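Local coordinates for chitooligosaccharidolytic beta-N-acetylglucosaminidase (Ostrinia furnacalis, PDB 3NSN), which hydrolyses single beta-linked N-acetylglucosamine units from the non-reducing ends of chitooligosaccharides, preferring short chains, at residues L401-L406 / Q424-G429. Sequence-based numbering, arbitrary orientation.
Sequences LWTSTL and QVWTTG. With TMX (2-deoxy-2-(trimethylammonio)-beta-D-glucopyranose), chain B; NAG (2-acetamido-2-deoxy-beta-D-glucopyranose), chain C.
W402 and W426 meet almost perpendicularly: their ring planes stand at 89°, and the nearest ring atoms are CE3 of W402 and CD1 of W426, 3.5 Å apart. W426 is fixed within its own plane by its indole nitrogen, because NE1 donates to the backbone O of T403 at 2.9 Å in a nearly straight bond, and that oxygen lies at the ring edge. CG of W426 sits between the backbone N and the carbonyl carbon (chi1 65°), which swings the indole across to T403. There the pyrrole CD1 of W426 also meets OG1 of T403 at 3.1 Å. One face of the indole receives the trimethylammonio group of the bound TMX, whose C7 is 3.5 Å from CZ2 of W426, so that a methyl of the charged group lies over the ring, offset toward the rim, in the ligand pocket; the rim CH2 of W426 lies 3.7 Å from O6 of NAG. A leucine here would probably lose both the indole bond to T403 O and the flat wall beside the sugar, leaving the trimethylammonio methyl without this indole face to lie against. Q424 runs alongside W402, its amide plane only 16° from the indole and over one face of it; OE1 is 3.6 Å from CZ2 of W402. This amide is held by H341 through OE1 and by E498 and S447 through NE2, which should fix its rotation against the ring. The backbones pair in parallel, with Q424 N bonded to L401 O (3.0 Å) and T403 N to Q424 O (2.9 Å). The segments lie where strands 399-402 and 421-425, neighbours in the eight-stranded TIM barrel, run out at their C-terminal ends into active-site loops; strand 444-446 continues the barrel beyond V425, while helix 371-393 packs against S404 and L406.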
loop_
_atom_site.group_PDB
_atom_site.type_symbol
_atom_site.label_atom_id
_atom_site.label_comp_id
_atom_site.label_asym_id
_atom_site.label_seq_id
_atom_site.Cartn_x
_atom_site.Cartn_y
_atom_site.Cartn_z
ATOM N N LEU A 401 2.900 24.740 -17.546
ATOM C CA LEU A 401 1.584 24.988 -17.040
ATOM C C LEU A 401 0.718 23.802 -17.384
ATOM O O LEU A 401 0.944 23.178 -18.364
ATOM C CB LEU A 401 0.997 26.242 -17.676
ATOM C CG LEU A 401 0.988 27.617 -17.034
ATOM C CD1 LEU A 401 2.199 27.896 -16.325
ATOM C CD2 LEU A 401 0.746 28.614 -18.086
ATOM N N TRP A 402 -0.271 23.514 -16.560
ATOM C CA TRP A 402 -1.235 22.485 -16.836
ATOM C C TRP A 402 -2.218 22.905 -17.915
ATOM O O TRP A 402 -2.406 24.056 -18.151
ATOM C CB TRP A 402 -2.044 22.151 -15.588
ATOM C CG TRP A 402 -1.332 21.459 -14.544
ATOM C CD1 TRP A 402 -0.862 21.981 -13.415
ATOM C CD2 TRP A 402 -1.015 20.095 -14.509
ATOM N NE1 TRP A 402 -0.275 21.046 -12.670
ATOM C CE2 TRP A 402 -0.351 19.863 -13.328
ATOM C CE3 TRP A 402 -1.226 19.040 -15.372
ATOM C CZ2 TRP A 402 0.121 18.628 -12.995
ATOM C CZ3 TRP A 402 -0.792 17.836 -15.027
ATOM C CH2 TRP A 402 -0.132 17.625 -13.858
ATOM N N THR A 403 -2.870 21.948 -18.540
ATOM C CA THR A 403 -4.002 22.256 -19.372
ATOM C C THR A 403 -5.072 22.845 -18.471
ATOM O O THR A 403 -5.302 22.380 -17.399
ATOM C CB THR A 403 -4.589 21.047 -20.126
ATOM O OG1 THR A 403 -4.693 19.930 -19.273
ATOM C CG2 THR A 403 -3.788 20.693 -21.266
ATOM N N SER A 404 -5.704 23.880 -18.953
ATOM C CA SER A 404 -6.691 24.647 -18.246
ATOM C C SER A 404 -7.486 25.510 -19.191
ATOM O O SER A 404 -7.308 25.459 -20.353
ATOM C CB SER A 404 -6.015 25.564 -17.274
ATOM O OG SER A 404 -5.300 26.570 -17.904
ATOM N N THR A 405 -8.321 26.349 -18.637
ATOM C CA THR A 405 -9.083 27.342 -19.373
ATOM C C THR A 405 -8.179 28.337 -20.073
ATOM O O THR A 405 -8.445 28.718 -21.142
ATOM C CB THR A 405 -10.069 28.075 -18.469
ATOM O OG1 THR A 405 -11.091 27.194 -18.077
ATOM C CG2 THR A 405 -10.685 29.164 -19.178
ATOM N N LEU A 406 -7.091 28.735 -19.458
ATOM C CA LEU A 406 -6.117 29.607 -20.068
ATOM C C LEU A 406 -5.448 28.994 -21.261
ATOM O O LEU A 406 -5.168 29.658 -22.220
ATOM C CB LEU A 406 -5.019 29.942 -19.074
ATOM C CG LEU A 406 -4.277 31.262 -18.915
ATOM C CD1 LEU A 406 -2.848 31.095 -18.982
ATOM C CD2 LEU A 406 -4.741 32.374 -19.787
ATOM N N GLN A 424 1.360 20.630 -19.803
ATOM C CA GLN A 424 1.176 19.355 -19.183
ATOM C C GLN A 424 -0.256 18.975 -19.295
ATOM O O GLN A 424 -1.096 19.644 -18.836
ATOM C CB GLN A 424 1.663 19.356 -17.747
ATOM C CG GLN A 424 1.556 18.018 -17.039
ATOM C CD GLN A 424 2.486 17.808 -15.849
ATOM O OE1 GLN A 424 2.991 18.711 -15.233
ATOM N NE2 GLN A 424 2.689 16.570 -15.544
ATOM N N VAL A 425 -0.500 17.865 -19.954
ATOM C CA VAL A 425 -1.818 17.398 -20.241
ATOM C C VAL A 425 -2.330 16.391 -19.208
ATOM O O VAL A 425 -1.772 15.368 -19.054
ATOM C CB VAL A 425 -1.821 16.692 -21.604
ATOM C CG1 VAL A 425 -3.123 16.177 -21.887
ATOM C CG2 VAL A 425 -1.410 17.600 -22.658
ATOM N N TRP A 426 -3.402 16.726 -18.527
ATOM C CA TRP A 426 -4.092 15.831 -17.597
ATOM C C TRP A 426 -5.498 15.464 -18.074
ATOM O O TRP A 426 -6.270 14.901 -17.365
ATOM C CB TRP A 426 -4.121 16.389 -16.170
ATOM C CG TRP A 426 -4.902 17.632 -16.017
ATOM C CD1 TRP A 426 -4.535 18.837 -16.395
ATOM C CD2 TRP A 426 -6.185 17.780 -15.437
ATOM N NE1 TRP A 426 -5.487 19.735 -16.140
ATOM C CE2 TRP A 426 -6.525 19.115 -15.539
ATOM C CE3 TRP A 426 -7.081 16.911 -14.848
ATOM C CZ2 TRP A 426 -7.704 19.606 -15.084
ATOM C CZ3 TRP A 426 -8.248 17.400 -14.401
ATOM C CH2 TRP A 426 -8.558 18.729 -14.518
ATOM N N THR A 427 -5.819 15.816 -19.293
ATOM C CA THR A 427 -7.103 15.447 -19.895
ATOM C C THR A 427 -7.030 14.011 -20.331
ATOM O O THR A 427 -6.036 13.416 -20.207
ATOM C CB THR A 427 -7.425 16.236 -21.172
ATOM O OG1 THR A 427 -6.414 16.028 -22.143
ATOM C CG2 THR A 427 -7.549 17.679 -20.934
ATOM N N THR A 428 -8.101 13.480 -20.872
ATOM C CA THR A 428 -8.091 12.141 -21.415
ATOM C C THR A 428 -7.236 12.216 -22.621
ATOM O O THR A 428 -7.010 13.257 -23.128
ATOM C CB THR A 428 -9.469 11.612 -21.790
ATOM O OG1 THR A 428 -9.996 12.374 -22.848
ATOM C CG2 THR A 428 -10.405 11.700 -20.649
ATOM N N GLY A 429 -6.737 11.091 -23.068
ATOM C CA GLY A 429 -5.758 11.075 -24.119
ATOM C C GLY A 429 -6.377 11.212 -25.474
ATOM O O GLY A 429 -5.748 11.188 -26.487
HETATM C C1 TMX B . -7.345 17.660 -9.776
HETATM C C2 TMX B . -6.176 18.696 -9.609
HETATM N N2 TMX B . -5.389 18.956 -10.864
HETATM C C3 TMX B . -5.295 18.373 -8.353
HETATM O O3 TMX B . -5.212 19.529 -7.498
HETATM C C4 TMX B . -5.832 17.188 -7.546
HETATM O O4 TMX B . -4.896 16.884 -6.503
HETATM C C5 TMX B . -6.014 15.977 -8.471
HETATM O O5 TMX B . -6.924 16.267 -9.580
HETATM C C6 TMX B . -6.553 14.773 -7.703
HETATM O O6 TMX B . -6.532 13.628 -8.564
HETATM C C7 TMX B . -6.216 19.622 -11.878
HETATM C C8 TMX B . -4.837 17.746 -11.497
HETATM C C9 TMX B . -4.255 19.862 -10.605
HETATM C C1 NAG C . -12.443 17.087 -8.253
HETATM C C2 NAG C . -11.471 16.676 -7.135
HETATM C C3 NAG C . -10.083 17.314 -7.343
HETATM C C4 NAG C . -9.564 17.171 -8.790
HETATM C C5 NAG C . -10.672 17.560 -9.782
HETATM C C6 NAG C . -10.265 17.225 -11.212
HETATM C C7 NAG C . -12.590 16.293 -4.939
HETATM C C8 NAG C . -12.642 14.821 -5.311
HETATM N N2 NAG C . -12.024 17.118 -5.843
HETATM O O3 NAG C . -9.122 16.738 -6.430
HETATM O O4 NAG C . -8.446 18.059 -8.910
HETATM O O5 NAG C . -11.863 16.797 -9.527
HETATM O O6 NAG C . -11.173 17.852 -12.104
HETATM O O7 NAG C . -13.059 16.673 -3.862
#